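Local coordinates for protein linoleate 11-lipoxygenase (Gaeumannomyces graminis, PDB 5FX8) that oxygenates linoleic and alpha-linolenic acids to 11S- and 13R-hydroperoxy fatty acids, using a catalytic manganese ion, at residues A[65-70]-A[305-310]; A[46-51]-A[309-314]. All coordinates share one frame; numbering follows the deposited sequence.

Contact 1 of 2, residues A[65-70]-A[305-310]; sequences RKRELF and FRTLSD
Lys66 NZ is gripped by three oxygens of the 305-310 segment: the carbonyls of Phe305 and Leu308 and the carboxylate of Asp310. Phe305 O offers a lone pair in its carbonyl plane to Lys66 NZ at 2.9 Å, while Leu308 O points almost straight at the ammonium, with a C=O...N angle of 165°. The salt bridge to Asp310 is made tip to tip, Lys66 NZ standing 2.9 Å from Asp310 OD1 and above the carboxylate plane. The lysine chain turns at chi3 (-64°), which sets CE back toward these acceptors after CD has crossed one face of the Phe305 ring. NZ itself remains over that face, 4.1 Å from the ring centroid, a cation-pi contact added to the CH-pi contact of CD. Phe305 in turn directs its edge at Phe70, with CD2 over the centre of the Phe70 ring and the planes 52° apart. The two arginines exchange bonds with opposite backbones. Arg67 NH1 donates to Arg306 O at 2.9 Å, and Arg306 NH1 donates to Phe70 O at 2.7 Å and, at greater length, to Arg67 O. Arg306 NH2 lies over the centre of the Arg67 guanidinium, 3.4 Å above its plane; Glu442 forms salt bridges with both arginines and probably offsets the repulsion between their like charges. Lys66 and Arg67 of helix 56-69 thus bind carbonyls at and just beyond the C-terminal end of helix 268-305, joining the two helices within the lipoxygenase fold.

Contact 2 of 2, residues A[46-51]-A[309-314]; sequences QYTLPN and SDRHPV
Asp310 O lies 3.6 Å from Tyr47 CE1, oblique to the ring, in a type I beta turn from Ser309 to His312 that leads into helix 313-321 and against which the 46-51 loop packs. Within the turn, Ser309 OG accepts from Arg311 N at 3.1 Å, an ST turn. The carboxylate of Asp310 is paired with Lys66. Arg311 O makes the direct hydrogen bond of the contact, accepting from Thr48 N at 3.0 Å, and the same oxygen receives a CA-H...O contact from Tyr47. The Arg311 side chain runs beside that of Thr48 in the same direction, and its NH1 donates to a water, lying in the guanidinium plane, that also bonds Thr48 OG1. Asp53 holds NH2 of this guanidinium in a salt bridge. His312 is the N-cap of the helix: its ring, with CG anti to the backbone N (chi1 -162°), receives Val314 N at ND1 almost in the ring plane. NE2 bonds Asp433, so both ring nitrogens are engaged, and Leu49 CD2 approaches His312 NE2 obliquely at 3.6 Å. Pro50 CD meets His312 CD2 nearby. Pro313 opens the helix with its ring against the loop backbone and Tyr47. On this proline, CG lies 3.8 Å from Tyr47 CB. Thr48 O accepts a hydrogen bond from Arg59, and Pro313 CD lies 3.3 Å from Thr48 O.

Both contacts use the connection between helices 268-305 and 313-321, and share Ser309 and Asp310. Contact 1 engages its beginning, at the end of the long helix, and is mostly buried; contact 2 engages its later part, at the start of the next helix, and is only partly buried. Chemistry follows place: in contact 1 lysine and arginine meet carbonyls and a carboxylate, and Lys66 also a phenylalanine ring, whereas contact 2 has one direct hydrogen bond, between backbones, with proline, leucine and tyrosine packing and a bridging water. Helix 434-444 borders both, and the 46-51 loop leads into helix 56-69, so the N-terminal part of the chain flanks the connection twice.

Contact 1 of 2, residues A[65-70]-A[305-310]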
# COMPACT_ATOMS: atom_id res chain seq x y z
N ARG A 65 23.19 -16.82 19.30
CA ARG A 65 22.14 -17.79 19.06
C ARG A 65 21.17 -17.34 17.96
O ARG A 65 20.71 -18.18 17.18
CB ARG A 65 21.40 -18.07 20.37
CG ARG A 65 20.37 -19.15 20.23
CD ARG A 65 20.71 -20.45 20.96
NE ARG A 65 19.62 -21.42 20.82
CZ ARG A 65 18.54 -21.45 21.59
NH1 ARG A 65 18.37 -20.55 22.56
NH2 ARG A 65 17.60 -22.37 21.38
N LYS A 66 20.89 -16.04 17.85
CA LYS A 66 20.23 -15.56 16.64
C LYS A 66 21.01 -15.93 15.39
O LYS A 66 20.41 -16.26 14.36
CB LYS A 66 20.05 -14.04 16.70
CG LYS A 66 18.94 -13.59 17.61
CD LYS A 66 18.42 -12.21 17.23
CE LYS A 66 19.49 -11.17 17.42
NZ LYS A 66 19.06 -9.79 17.11
N ARG A 67 22.34 -15.86 15.43
CA ARG A 67 23.10 -16.19 14.23
C ARG A 67 23.08 -17.67 13.89
O ARG A 67 23.45 -18.04 12.77
CB ARG A 67 24.55 -15.71 14.35
CG ARG A 67 24.66 -14.21 14.36
CD ARG A 67 26.06 -13.70 14.75
NE ARG A 67 27.02 -14.03 13.73
CZ ARG A 67 27.28 -13.29 12.67
NH1 ARG A 67 26.67 -12.14 12.49
NH2 ARG A 67 28.18 -13.70 11.80
N GLU A 68 22.66 -18.53 14.80
CA GLU A 68 22.55 -19.92 14.43
C GLU A 68 21.20 -20.26 13.83
O GLU A 68 21.07 -21.27 13.15
CB GLU A 68 22.80 -20.84 15.63
CG GLU A 68 24.26 -21.00 16.00
CD GLU A 68 24.47 -21.84 17.26
OE1 GLU A 68 23.86 -21.55 18.32
OE2 GLU A 68 25.27 -22.80 17.17
N LEU A 69 20.19 -19.44 14.05
CA LEU A 69 18.84 -19.81 13.69
C LEU A 69 18.23 -18.90 12.64
O LEU A 69 17.19 -19.26 12.07
CB LEU A 69 17.95 -19.83 14.94
CG LEU A 69 18.47 -20.60 16.14
CD1 LEU A 69 17.57 -20.44 17.34
CD2 LEU A 69 18.53 -22.01 15.78
N PHE A 70 18.82 -17.74 12.37
CA PHE A 70 18.32 -16.81 11.36
C PHE A 70 19.37 -16.69 10.26
O PHE A 70 20.37 -16.01 10.43
CB PHE A 70 18.00 -15.50 12.01
CG PHE A 70 17.42 -14.48 11.12
CD1 PHE A 70 18.21 -13.70 10.29
CD2 PHE A 70 16.07 -14.20 11.18
CE1 PHE A 70 17.65 -12.70 9.50
CE2 PHE A 70 15.51 -13.22 10.40
CZ PHE A 70 16.30 -12.46 9.56
N PHE A 305 19.67 -7.80 11.99
CA PHE A 305 19.14 -8.76 12.96
C PHE A 305 20.19 -9.79 13.36
O PHE A 305 20.22 -10.22 14.51
CB PHE A 305 17.91 -9.44 12.37
CG PHE A 305 17.08 -10.19 13.37
CD1 PHE A 305 16.27 -9.52 14.26
CD2 PHE A 305 17.08 -11.57 13.38
CE1 PHE A 305 15.50 -10.22 15.14
CE2 PHE A 305 16.31 -12.28 14.26
CZ PHE A 305 15.52 -11.62 15.13
N ARG A 306 21.07 -10.15 12.45
CA ARG A 306 22.17 -11.05 12.75
C ARG A 306 23.31 -10.43 13.56
O ARG A 306 24.26 -11.16 13.87
CB ARG A 306 22.73 -11.61 11.44
CG ARG A 306 21.75 -12.51 10.73
CD ARG A 306 22.36 -13.14 9.54
NE ARG A 306 23.71 -13.59 9.83
CZ ARG A 306 24.02 -14.79 10.29
NH1 ARG A 306 23.07 -15.69 10.53
NH2 ARG A 306 25.28 -15.09 10.52
N THR A 307 23.26 -9.16 13.94
CA THR A 307 24.44 -8.51 14.53
C THR A 307 24.11 -7.56 15.68
O THR A 307 24.86 -7.50 16.66
CB THR A 307 25.22 -7.71 13.47
OG1 THR A 307 24.31 -6.88 12.73
CG2 THR A 307 26.02 -8.59 12.55
N LEU A 308 23.04 -6.79 15.56
CA LEU A 308 22.59 -5.94 16.65
C LEU A 308 21.78 -6.75 17.64
O LEU A 308 21.01 -7.64 17.26
CB LEU A 308 21.73 -4.79 16.14
CG LEU A 308 22.21 -4.00 14.96
CD1 LEU A 308 21.18 -2.99 14.59
CD2 LEU A 308 23.47 -3.34 15.34
N SER A 309 21.94 -6.41 18.91
CA SER A 309 21.14 -7.04 19.94
C SER A 309 19.68 -6.67 19.75
O SER A 309 19.35 -5.61 19.23
CB SER A 309 21.62 -6.60 21.32
OG SER A 309 20.82 -7.12 22.36
N ASP A 310 18.80 -7.54 20.19
CA ASP A 310 17.42 -7.13 20.23
C ASP A 310 17.21 -5.90 21.12
O ASP A 310 16.25 -5.15 20.90
CB ASP A 310 16.57 -8.32 20.67
CG ASP A 310 16.41 -9.38 19.58
OD1 ASP A 310 16.56 -9.11 18.35
OD2 ASP A 310 16.09 -10.52 19.96

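Contact 2 of 2, residues A[46-51]-A[309-314]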
# COMPACT_ATOMS: atom_id res chain seq x y z
N GLN A 46 15.64 0.50 28.66
CA GLN A 46 15.25 -0.81 28.17
C GLN A 46 15.97 -1.11 26.88
O GLN A 46 16.50 -2.18 26.73
CB GLN A 46 13.74 -0.92 27.95
CG GLN A 46 13.23 -2.34 27.85
CD GLN A 46 11.83 -2.43 28.33
OE1 GLN A 46 11.18 -1.41 28.50
NE2 GLN A 46 11.37 -3.64 28.59
N TYR A 47 16.01 -0.16 25.95
CA TYR A 47 16.94 -0.22 24.82
C TYR A 47 18.23 0.52 25.19
O TYR A 47 18.18 1.68 25.59
CB TYR A 47 16.34 0.40 23.56
CG TYR A 47 15.22 -0.37 22.94
CD1 TYR A 47 15.47 -1.40 22.05
CD2 TYR A 47 13.91 -0.07 23.22
CE1 TYR A 47 14.46 -2.10 21.47
CE2 TYR A 47 12.90 -0.76 22.65
CZ TYR A 47 13.18 -1.78 21.78
OH TYR A 47 12.14 -2.46 21.20
N THR A 48 19.37 -0.14 25.05
CA THR A 48 20.64 0.49 25.35
C THR A 48 21.70 0.07 24.35
O THR A 48 21.56 -0.93 23.65
CB THR A 48 21.15 0.14 26.75
OG1 THR A 48 21.34 -1.27 26.83
CG2 THR A 48 20.20 0.58 27.84
N LEU A 49 22.78 0.82 24.32
CA LEU A 49 23.97 0.47 23.58
C LEU A 49 24.75 -0.63 24.30
O LEU A 49 24.59 -0.82 25.50
CB LEU A 49 24.86 1.69 23.40
CG LEU A 49 24.32 2.74 22.43
CD1 LEU A 49 25.32 3.88 22.36
CD2 LEU A 49 24.10 2.12 21.08
N PRO A 50 25.58 -1.39 23.58
CA PRO A 50 26.39 -2.41 24.25
C PRO A 50 27.59 -1.85 24.97
O PRO A 50 28.14 -2.52 25.84
CB PRO A 50 26.83 -3.31 23.10
CG PRO A 50 26.84 -2.42 21.94
CD PRO A 50 25.68 -1.51 22.12
N ASN A 51 27.99 -0.62 24.65
CA ASN A 51 29.22 -0.02 25.17
C ASN A 51 29.33 -0.18 26.68
O ASN A 51 30.33 -0.71 27.19
CB ASN A 51 29.28 1.45 24.76
CG ASN A 51 28.95 1.66 23.27
OD1 ASN A 51 28.08 0.98 22.73
ND2 ASN A 51 29.64 2.59 22.62
N SER A 309 21.94 -6.41 18.91
CA SER A 309 21.14 -7.04 19.94
C SER A 309 19.68 -6.67 19.75
O SER A 309 19.35 -5.61 19.23
CB SER A 309 21.62 -6.60 21.32
OG SER A 309 20.82 -7.12 22.36
N ASP A 310 18.80 -7.54 20.19
CA ASP A 310 17.42 -7.13 20.23
C ASP A 310 17.21 -5.90 21.12
O ASP A 310 16.25 -5.15 20.90
CB ASP A 310 16.57 -8.32 20.67
CG ASP A 310 16.41 -9.38 19.58
OD1 ASP A 310 16.56 -9.11 18.35
OD2 ASP A 310 16.09 -10.52 19.96
N ARG A 311 18.10 -5.64 22.08
CA ARG A 311 17.95 -4.48 22.96
C ARG A 311 18.66 -3.24 22.44
O ARG A 311 18.61 -2.21 23.08
CB ARG A 311 18.43 -4.80 24.38
CG ARG A 311 17.70 -5.97 24.98
CD ARG A 311 18.07 -6.22 26.44
NE ARG A 311 19.38 -6.84 26.66
CZ ARG A 311 20.39 -6.26 27.29
NH1 ARG A 311 20.27 -5.02 27.76
NH2 ARG A 311 21.54 -6.90 27.45
N HIS A 312 19.29 -3.33 21.30
CA HIS A 312 19.91 -2.17 20.67
C HIS A 312 18.85 -1.21 20.13
O HIS A 312 17.93 -1.63 19.44
CB HIS A 312 20.79 -2.64 19.55
CG HIS A 312 21.79 -1.63 19.12
ND1 HIS A 312 21.44 -0.42 18.58
CD2 HIS A 312 23.13 -1.66 19.14
CE1 HIS A 312 22.52 0.25 18.28
NE2 HIS A 312 23.57 -0.47 18.62
N PRO A 313 18.97 0.09 20.41
CA PRO A 313 17.92 1.05 19.96
C PRO A 313 17.73 1.11 18.45
O PRO A 313 16.61 1.36 17.96
CB PRO A 313 18.43 2.38 20.53
CG PRO A 313 19.25 1.98 21.69
CD PRO A 313 19.94 0.73 21.31
N VAL A 314 18.79 0.90 17.69
CA VAL A 314 18.66 0.91 16.24
C VAL A 314 17.92 -0.33 15.76
O VAL A 314 17.14 -0.27 14.81
CB VAL A 314 20.05 1.05 15.59
CG1 VAL A 314 19.92 0.95 14.13
CG2 VAL A 314 20.64 2.36 15.94
O HOH W 1 18.67 -2.71 27.66